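Local coordinates for glutathione transferase (Lolium rigidum, PDB 6ZB6), which probably conjugates glutathione to herbicides and other electrophilic xenobiotics, as a phi-class transferase implicated in multiple-herbicide resistance, at residues N50-I55 with L64-R69. Sequence-based numbering, arbitrary orientation.
With GTB (S-(p-nitrobenzyl)glutathione), chain G.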
ATOM      1  N   ASN A  50      -0.397 -12.253 -15.161  1.00 22.98           N
ATOM      2  CA  ASN A  50      -0.866 -12.639 -13.832  1.00 22.40           C
ATOM      3  C   ASN A  50      -1.950 -13.673 -14.050  1.00 26.72           C
ATOM      4  O   ASN A  50      -3.059 -13.311 -14.488  1.00 22.90           O
ATOM      5  CB  ASN A  50      -1.403 -11.459 -13.021  1.00 23.74           C
ATOM      6  CG  ASN A  50      -1.868 -11.875 -11.620  1.00 28.57           C
ATOM      7  OD1 ASN A  50      -2.168 -13.042 -11.371  1.00 34.88           O
ATOM      8  ND2 ASN A  50      -1.891 -10.921 -10.696  1.00 24.39           N
ATOM      9  N   PRO A  51      -1.688 -14.951 -13.754  1.00 28.70           N
ATOM     10  CA  PRO A  51      -2.642 -16.006 -14.134  1.00 25.00           C
ATOM     11  C   PRO A  51      -3.912 -15.982 -13.318  1.00 26.98           C
ATOM     12  O   PRO A  51      -4.883 -16.647 -13.693  1.00 26.34           O
ATOM     13  CB  PRO A  51      -1.839 -17.305 -13.912  1.00 25.76           C
ATOM     14  CG  PRO A  51      -0.832 -16.949 -12.834  1.00 27.66           C
ATOM     15  CD  PRO A  51      -0.558 -15.459 -12.953  1.00 28.54           C
ATOM     16  N   PHE A  52      -3.951 -15.207 -12.238  1.00 28.52           N
ATOM     17  CA  PHE A  52      -5.158 -15.021 -11.453  1.00 27.27           C
ATOM     18  C   PHE A  52      -5.969 -13.816 -11.913  1.00 25.40           C
ATOM     19  O   PHE A  52      -7.026 -13.540 -11.342  1.00 25.99           O
ATOM     20  CB  PHE A  52      -4.792 -14.908  -9.971  1.00 28.12           C
ATOM     21  CG  PHE A  52      -4.105 -16.138  -9.442  1.00 28.62           C
ATOM     22  CD1 PHE A  52      -4.821 -17.321  -9.253  1.00 26.60           C
ATOM     23  CD2 PHE A  52      -2.745 -16.136  -9.187  1.00 25.60           C
ATOM     24  CE1 PHE A  52      -4.193 -18.471  -8.788  1.00 25.78           C
ATOM     25  CE2 PHE A  52      -2.105 -17.286  -8.721  1.00 29.15           C
ATOM     26  CZ  PHE A  52      -2.837 -18.455  -8.519  1.00 27.11           C
ATOM     27  N   GLY A  53      -5.518 -13.124 -12.951  1.00 23.41           N
ATOM     28  CA  GLY A  53      -6.312 -12.082 -13.558  1.00 18.50           C
ATOM     29  C   GLY A  53      -6.498 -10.908 -12.620  1.00 21.06           C
ATOM     30  O   GLY A  53      -7.615 -10.427 -12.444  1.00 23.12           O
ATOM     31  N   GLN A  54      -5.407 -10.449 -12.009  1.00 21.82           N
ATOM     32  CA  GLN A  54      -5.413  -9.309 -11.107  1.00 24.99           C
ATOM     33  C   GLN A  54      -4.288  -8.355 -11.492  1.00 24.93           C
ATOM     34  O   GLN A  54      -3.380  -8.700 -12.257  1.00 21.25           O
ATOM     35  CB  GLN A  54      -5.235  -9.742  -9.644  1.00 23.54           C
ATOM     36  CG  GLN A  54      -6.326 -10.646  -9.081  1.00 24.67           C
ATOM     37  CD  GLN A  54      -6.223 -10.783  -7.568  1.00 28.48           C
ATOM     38  OE1 GLN A  54      -5.170 -11.138  -7.034  1.00 27.62           O
ATOM     39  NE2 GLN A  54      -7.311 -10.462  -6.867  1.00 23.03           N
ATOM     40  N   ILE A  55      -4.353  -7.145 -10.942  1.00 21.21           N
ATOM     41  CA  ILE A  55      -3.267  -6.181 -11.087  1.00 20.32           C
ATOM     42  C   ILE A  55      -2.705  -5.925  -9.697  1.00 20.43           C
ATOM     43  O   ILE A  55      -3.441  -6.023  -8.705  1.00 19.76           O
ATOM     44  CB  ILE A  55      -3.741  -4.882 -11.763  1.00 23.67           C
ATOM     45  CG1 ILE A  55      -4.926  -4.279 -11.006  1.00 27.17           C
ATOM     46  CG2 ILE A  55      -4.097  -5.130 -13.218  1.00 20.03           C
ATOM     47  CD1 ILE A  55      -5.099  -2.815 -11.261  1.00 31.57           C
ATOM     48  N   LEU A  64       8.606 -11.913 -15.667  1.00 25.96           N
ATOM     49  CA  LEU A  64       7.245 -11.501 -15.347  1.00 27.16           C
ATOM     50  C   LEU A  64       6.983 -11.827 -13.889  1.00 25.74           C
ATOM     51  O   LEU A  64       7.289 -12.935 -13.443  1.00 22.19           O
ATOM     52  CB  LEU A  64       6.212 -12.215 -16.227  1.00 21.30           C
ATOM     53  CG  LEU A  64       6.189 -11.860 -17.715  1.00 30.06           C
ATOM     54  CD1 LEU A  64       5.286 -12.814 -18.487  1.00 33.85           C
ATOM     55  CD2 LEU A  64       5.731 -10.411 -17.885  1.00 38.66           C
ATOM     56  N   LEU A  65       6.439 -10.863 -13.146  1.00 20.17           N
ATOM     57  CA  LEU A  65       6.099 -11.072 -11.751  1.00 21.08           C
ATOM     58  C   LEU A  65       4.681 -10.582 -11.514  1.00 23.21           C
ATOM     59  O   LEU A  65       4.124  -9.806 -12.294  1.00 20.61           O
ATOM     60  CB  LEU A  65       7.065 -10.334 -10.796  1.00 20.61           C
ATOM     61  CG  LEU A  65       8.569 -10.623 -10.890  1.00 24.37           C
ATOM     62  CD1 LEU A  65       9.354  -9.660 -10.002  1.00 18.08           C
ATOM     63  CD2 LEU A  65       8.897 -12.088 -10.522  1.00 19.28           C
ATOM     64  N   PHE A  66       4.091 -11.071 -10.434  1.00 20.59           N
ATOM     65  CA  PHE A  66       2.847 -10.517  -9.929  1.00 19.11           C
ATOM     66  C   PHE A  66       2.903 -10.641  -8.413  1.00 23.04           C
ATOM     67  O   PHE A  66       3.909 -11.096  -7.856  1.00 21.27           O
ATOM     68  CB  PHE A  66       1.633 -11.206 -10.566  1.00 17.78           C
ATOM     69  CG  PHE A  66       1.540 -12.687 -10.280  1.00 21.79           C
ATOM     70  CD1 PHE A  66       2.216 -13.610 -11.069  1.00 21.97           C
ATOM     71  CD2 PHE A  66       0.745 -13.154  -9.243  1.00 20.77           C
ATOM     72  CE1 PHE A  66       2.120 -14.977 -10.807  1.00 19.88           C
ATOM     73  CE2 PHE A  66       0.652 -14.499  -8.977  1.00 24.53           C
ATOM     74  CZ  PHE A  66       1.331 -15.421  -9.763  1.00 19.72           C
ATOM     75  N   GLU A  67       1.821 -10.218  -7.756  1.00 15.15           N
ATOM     76  CA  GLU A  67       1.742 -10.025  -6.307  1.00 20.80           C
ATOM     77  C   GLU A  67       2.578  -8.821  -5.892  1.00 21.26           C
ATOM     78  O   GLU A  67       3.804  -8.824  -5.991  1.00 17.77           O
ATOM     79  CB  GLU A  67       2.150 -11.284  -5.520  1.00 21.16           C
ATOM     80  CG  GLU A  67       1.014 -12.295  -5.360  1.00 20.87           C
ATOM     81  CD  GLU A  67      -0.144 -11.794  -4.477  1.00 25.50           C
ATOM     82  OE1 GLU A  67       0.036 -10.831  -3.685  1.00 22.72           O
ATOM     83  OE2 GLU A  67      -1.240 -12.384  -4.587  1.00 32.29           O
ATOM     84  N   SER A  68       1.896  -7.771  -5.427  1.00 16.89           N
ATOM     85  CA  SER A  68       2.537  -6.476  -5.254  1.00 18.47           C
ATOM     86  C   SER A  68       3.721  -6.523  -4.290  1.00 14.45           C
ATOM     87  O   SER A  68       4.737  -5.865  -4.527  1.00 16.74           O
ATOM     88  CB  SER A  68       1.479  -5.455  -4.793  1.00 15.56           C
ATOM     89  OG  SER A  68       0.898  -5.859  -3.566  1.00 21.11           O
ATOM     90  N   ARG A  69       3.617  -7.267  -3.186  1.00 14.44           N
ATOM     91  CA  ARG A  69       4.739  -7.270  -2.248  1.00 16.05           C
ATOM     92  C   ARG A  69       5.948  -7.997  -2.809  1.00 21.81           C
ATOM     93  O   ARG A  69       7.088  -7.607  -2.512  1.00 19.82           O
ATOM     94  CB  ARG A  69       4.336  -7.893  -0.912  1.00 18.87           C
ATOM     95  CG  ARG A  69       3.339  -7.023  -0.126  1.00 18.18           C
ATOM     96  CD  ARG A  69       2.873  -7.756   1.123  1.00 20.89           C
ATOM     97  NE  ARG A  69       1.814  -7.019   1.831  1.00 22.94           N
ATOM     98  CZ  ARG A  69       0.530  -7.017   1.491  1.00 19.85           C
ATOM     99  NH1 ARG A  69       0.123  -7.687   0.431  1.00 20.43           N
ATOM    100  NH2 ARG A  69      -0.355  -6.320   2.212  1.00 19.16           N
TER
HETATM  101  N1  GTB G 301      -2.441  -9.917  -3.337  1.00 18.02           N
HETATM  102  CA1 GTB G 301      -2.556  -9.203  -4.599  1.00 21.51           C
HETATM  103  C1  GTB G 301      -1.431  -8.161  -4.696  1.00 18.28           C
HETATM  104  O11 GTB G 301      -1.051  -7.535  -3.669  1.00 24.21           O
HETATM  105  O12 GTB G 301      -0.871  -7.920  -5.799  1.00 19.89           O
HETATM  106  CB1 GTB G 301      -3.935  -8.534  -4.630  1.00 22.70           C
HETATM  107  CG1 GTB G 301      -4.064  -7.755  -5.938  1.00 23.37           C
HETATM  108  CD1 GTB G 301      -5.482  -7.256  -6.150  1.00 26.96           C
HETATM  109  OE1 GTB G 301      -6.347  -7.471  -5.357  1.00 26.00           O
HETATM  110  N2  GTB G 301      -5.760  -6.500  -7.346  1.00 21.22           N
HETATM  111  CA2 GTB G 301      -7.118  -6.033  -7.539  1.00 25.17           C
HETATM  112  C2  GTB G 301      -7.687  -6.722  -8.770  1.00 21.65           C
HETATM  113  O2  GTB G 301      -7.048  -6.855  -9.767  1.00 22.74           O
HETATM  114  CB2 GTB G 301      -7.110  -4.514  -7.725  1.00 24.32           C
HETATM  115  SG2 GTB G 301      -6.557  -3.738  -6.163  1.00 30.90           S
HETATM  116  N3  GTB G 301      -9.029  -7.247  -8.713  1.00 25.54           N
HETATM  117  CA3 GTB G 301      -9.573  -7.896  -9.888  1.00 30.26           C
HETATM  118  C3  GTB G 301     -10.000  -9.323  -9.557  1.00 36.92           C
HETATM  119  O31 GTB G 301     -10.834  -9.910 -10.301  1.00 44.62           O
HETATM  120  O32 GTB G 301      -9.523  -9.918  -8.551  1.00 37.82           O
HETATM  121  C'  GTB G 301      -7.822  -4.035  -4.894  1.00 35.64           C
HETATM  122  C1' GTB G 301      -9.132  -3.408  -5.363  1.00 45.42           C
HETATM  123  C2' GTB G 301     -10.226  -4.216  -5.631  1.00 50.70           C
HETATM  124  C3' GTB G 301     -11.421  -3.655  -6.058  1.00 58.90           C
HETATM  125  C4' GTB G 301     -11.524  -2.281  -6.213  1.00 57.62           C
HETATM  126  N41 GTB G 301     -12.779  -1.685  -6.666  1.00 59.47           N
HETATM  127  O41 GTB G 301     -13.934  -2.471  -6.833  1.00 59.42           O
HETATM  128  O42 GTB G 301     -12.818  -0.536  -6.899  1.00 55.22           O
HETATM  129  C5' GTB G 301     -10.425  -1.473  -5.946  1.00 53.47           C
HETATM  130  C6' GTB G 301      -9.230  -2.033  -5.520  1.00 52.61           C
HETATM  131  O   HOH W   1      -4.479 -11.837  -4.116  1.00 26.43           O
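With F66 CG turned between its own backbone N and carbonyl carbon (chi1 62°) and N50 CG anti to its backbone N, the phenyl ring and the asparagine amide come together with their planes 28° apart. N50 OD1 sits over one face of the ring near its rim, 3.6 Å from F66 CD2, while N50 ND2 packs against F66 CB. The same face receives P51, whose CD lies 3.8 Å from the ring centroid in a CH-pi contact. F52 meets the ring differently: F66 CE2 approaches the edge of the F52 ring, 3.8 Å from F52 CD2, the two rings meeting obliquely, neither stacked nor edge-to-face. N50 OD1 also accepts from F52 N at 2.9 Å, forming an Asx turn inside the type I turn N50-G53, a bond that limits rotation of the amide over F66.

This turn precedes strand 57-60 in the thioredoxin-like N-terminal domain, and F66 comes shortly before helix 68-78, E67 standing at its N-cap position. Beyond the aromatic patch both segments line the glutathione site. I55 pairs with the peptide backbone of the ligand through its N and O, as in other thioredoxin-fold glutathione transferases, where this pairing precedes a cis-proline, and Q54 NE2 binds the glycyl carboxylate at O32 (2.8 Å). Across the pocket, E67 OE1 takes the gamma-glutamyl amine N1 at 2.7 Å, while S68 N and S68 OG each hold one oxygen of the adjoining carboxylate, at the N-terminus of helix 68-78, a position that would tend to stabilise the negative charge. One water accepts from N1 and donates to Q54 OE1 and, weakly, to E67 OE2.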